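Probable ss-1,3-N-acetylglucosaminyltransferase (Staphylococcus aureus subsp. aureus N315, PDB 6H21) is a probable glycosyltransferase of family 2, built on a GT-A-type domain and modelled with manganese and uridine-diphosphate-N-acetylglucosamine. Local coordinates at residues D133-Y139 against S173-K179. Numbering follows the deposited sequence.
Sequences DLIIGKY and SVLKMFK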
loop_
_atom_site.group_PDB
_atom_site.type_symbol
_atom_site.label_atom_id
_atom_site.label_comp_id
_atom_site.label_asym_id
_atom_site.label_seq_id
_atom_site.Cartn_x
_atom_site.Cartn_y
_atom_site.Cartn_z
ATOM N N ASP C 133 44.227 -6.702 -12.416
ATOM C CA ASP C 133 43.567 -6.194 -13.620
ATOM C C ASP C 133 43.029 -4.778 -13.387
ATOM O O ASP C 133 42.959 -3.986 -14.322
ATOM C CB ASP C 133 42.443 -7.136 -14.050
ATOM C CG ASP C 133 42.950 -8.524 -14.381
ATOM O OD1 ASP C 133 43.931 -8.610 -15.137
ATOM O OD2 ASP C 133 42.373 -9.498 -13.850
ATOM N N LEU C 134 42.682 -4.458 -12.139
ATOM C CA LEU C 134 42.106 -3.172 -11.760
ATOM C C LEU C 134 42.685 -2.757 -10.404
ATOM O O LEU C 134 42.667 -3.550 -9.477
ATOM C CB LEU C 134 40.587 -3.348 -11.669
ATOM C CG LEU C 134 39.780 -2.123 -11.253
ATOM C CD1 LEU C 134 39.882 -1.010 -12.280
ATOM C CD2 LEU C 134 38.314 -2.485 -11.031
ATOM N N ILE C 135 43.204 -1.530 -10.295
ATOM C CA ILE C 135 43.618 -1.005 -9.001
ATOM C C ILE C 135 42.837 0.286 -8.726
ATOM O O ILE C 135 42.767 1.181 -9.586
ATOM C CB ILE C 135 45.144 -0.806 -8.915
ATOM C CG1 ILE C 135 45.913 -2.020 -9.446
ATOM C CG2 ILE C 135 45.550 -0.455 -7.486
ATOM C CD1 ILE C 135 46.288 -1.928 -10.909
ATOM N N ILE C 136 42.207 0.327 -7.544
ATOM C CA ILE C 136 41.391 1.427 -7.127
ATOM C C ILE C 136 42.109 2.145 -5.998
ATOM O O ILE C 136 42.361 1.550 -4.964
ATOM C CB ILE C 136 39.995 0.951 -6.698
ATOM C CG1 ILE C 136 39.409 0.012 -7.752
ATOM C CG2 ILE C 136 39.087 2.135 -6.418
ATOM C CD1 ILE C 136 38.200 -0.732 -7.293
ATOM N N GLY C 137 42.435 3.415 -6.237
ATOM C CA GLY C 137 42.989 4.293 -5.208
ATOM C C GLY C 137 41.884 5.046 -4.487
ATOM O O GLY C 137 40.960 5.538 -5.116
ATOM N N LYS C 138 42.013 5.174 -3.166
ATOM C CA LYS C 138 41.097 5.951 -2.352
ATOM C C LYS C 138 40.924 7.357 -2.931
ATOM O O LYS C 138 41.905 8.006 -3.285
ATOM C CB LYS C 138 41.650 6.055 -0.932
ATOM C CG LYS C 138 40.800 6.849 0.045
ATOM C CD LYS C 138 41.256 6.663 1.477
ATOM C CE LYS C 138 40.590 7.647 2.407
ATOM N NZ LYS C 138 41.094 7.502 3.790
ATOM N N TYR C 139 39.673 7.824 -2.969
ATOM C CA TYR C 139 39.313 9.151 -3.461
ATOM C C TYR C 139 39.396 10.149 -2.305
ATOM O O TYR C 139 39.060 9.824 -1.159
ATOM C CB TYR C 139 37.917 9.138 -4.089
ATOM C CG TYR C 139 37.822 8.205 -5.268
ATOM C CD1 TYR C 139 38.482 8.501 -6.450
ATOM C CD2 TYR C 139 37.121 7.015 -5.200
ATOM C CE1 TYR C 139 38.465 7.630 -7.529
ATOM C CE2 TYR C 139 37.085 6.139 -6.273
ATOM C CZ TYR C 139 37.766 6.442 -7.440
ATOM O OH TYR C 139 37.739 5.597 -8.512
ATOM N N SER C 173 32.952 4.496 -11.019
ATOM C CA SER C 173 33.624 5.471 -11.911
ATOM C C SER C 173 34.803 4.767 -12.591
ATOM O O SER C 173 35.308 3.767 -12.090
ATOM C CB SER C 173 34.094 6.709 -11.181
ATOM O OG SER C 173 35.352 6.494 -10.556
ATOM N N VAL C 174 35.263 5.327 -13.708
ATOM C CA VAL C 174 36.430 4.815 -14.395
ATOM C C VAL C 174 37.708 5.515 -13.907
ATOM O O VAL C 174 38.770 5.358 -14.550
ATOM C CB VAL C 174 36.268 4.952 -15.918
ATOM C CG1 VAL C 174 35.043 4.187 -16.391
ATOM C CG2 VAL C 174 36.217 6.408 -16.345
ATOM N N LEU C 175 37.637 6.228 -12.769
ATOM C CA LEU C 175 38.790 6.993 -12.270
ATOM C C LEU C 175 39.695 6.080 -11.420
ATOM O O LEU C 175 39.812 6.199 -10.195
ATOM C CB LEU C 175 38.276 8.223 -11.525
ATOM C CG LEU C 175 37.247 9.039 -12.307
ATOM C CD1 LEU C 175 36.714 10.179 -11.469
ATOM C CD2 LEU C 175 37.829 9.565 -13.622
ATOM N N LYS C 176 40.354 5.171 -12.141
ATOM C CA LYS C 176 40.977 3.964 -11.621
ATOM C C LYS C 176 42.072 3.520 -12.598
ATOM O O LYS C 176 42.144 4.020 -13.724
ATOM C CB LYS C 176 39.928 2.850 -11.508
ATOM C CG LYS C 176 38.803 3.102 -10.509
ATOM C CD LYS C 176 37.718 2.058 -10.560
ATOM C CE LYS C 176 36.721 2.165 -9.424
ATOM N NZ LYS C 176 35.999 3.465 -9.404
ATOM N N MET C 177 42.879 2.540 -12.191
ATOM C CA MET C 177 43.948 2.008 -13.046
ATOM C C MET C 177 43.523 0.630 -13.582
ATOM O O MET C 177 43.327 -0.295 -12.836
ATOM C CB MET C 177 45.266 1.925 -12.267
ATOM C CG MET C 177 46.438 1.452 -13.100
ATOM S SD MET C 177 48.029 1.596 -12.249
ATOM C CE MET C 177 48.174 3.376 -12.106
ATOM N N PHE C 178 43.386 0.533 -14.910
ATOM C CA PHE C 178 42.886 -0.630 -15.634
ATOM C C PHE C 178 43.997 -1.262 -16.491
ATOM O O PHE C 178 44.643 -0.578 -17.227
ATOM C CB PHE C 178 41.783 -0.211 -16.610
ATOM C CG PHE C 178 40.489 0.297 -16.026
ATOM C CD1 PHE C 178 40.324 1.637 -15.706
ATOM C CD2 PHE C 178 39.405 -0.548 -15.877
ATOM C CE1 PHE C 178 39.118 2.108 -15.219
ATOM C CE2 PHE C 178 38.200 -0.072 -15.384
ATOM C CZ PHE C 178 38.059 1.255 -15.058
ATOM N N LYS C 179 44.140 -2.589 -16.441
ATOM C CA LYS C 179 45.099 -3.316 -17.282
ATOM C C LYS C 179 44.624 -3.272 -18.740
ATOM O O LYS C 179 43.513 -3.659 -19.061
ATOM C CB LYS C 179 45.266 -4.759 -16.796
ATOM C CG LYS C 179 46.284 -5.570 -17.589
ATOM C CD LYS C 179 46.593 -6.915 -16.978
ATOM C CE LYS C 179 47.783 -6.855 -16.044
ATOM N NZ LYS C 179 48.071 -8.174 -15.441
HETATM O O HOH W 1 46.167 -9.532 -13.928
HETATM O O HOH W 2 41.279 5.421 -7.943
#
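Leu134 sets its methyl CD1 over one face of the Phe178 ring, 3.8 Å from the centroid, a CH-pi contact. The two residues form a non-hydrogen-bonded pair of antiparallel strands. Phe202 and Phe206 of helix 198-207 meet the same ring edge-to-face. The next pair, Ile135 with Met177, is hydrogen-bonded: Ile135 N to Met177 O is 2.8 Å and Met177 N to Ile135 O is 2.9 Å. Their side chains lie on the other sheet face, against Leu123 of helix 119-129. Lys179 N donates to Asp133 O at 2.8 Å. Beyond it, water 1 bridges Asp133 OD1 and Lys179 NZ, which are 4.2 Å apart, too far for a salt bridge.

Past Ile136 the backbones separate, and polar groups span the gap. Tyr139 OH donates to Leu175 O at 2.7 Å and accepts from Lys176 NZ at 2.9 Å. Lys176 NZ also donates to Ser173 O at 2.8 Å and to Ala171 O. Water 2 links Gly137 O to Leu175 O. The loop itself is tightly turned: Ser173 OG accepts from Leu175 N in an ST turn, and Leu175 centres an inverse gamma turn. Ser173 and Leu175 both touch uridine-diphosphate-N-acetylglucosamine. The arrangement thus joins the mixed central sheet of a GT-A-type fold to a loop lining its uridine-diphosphate-N-acetylglucosamine pocket.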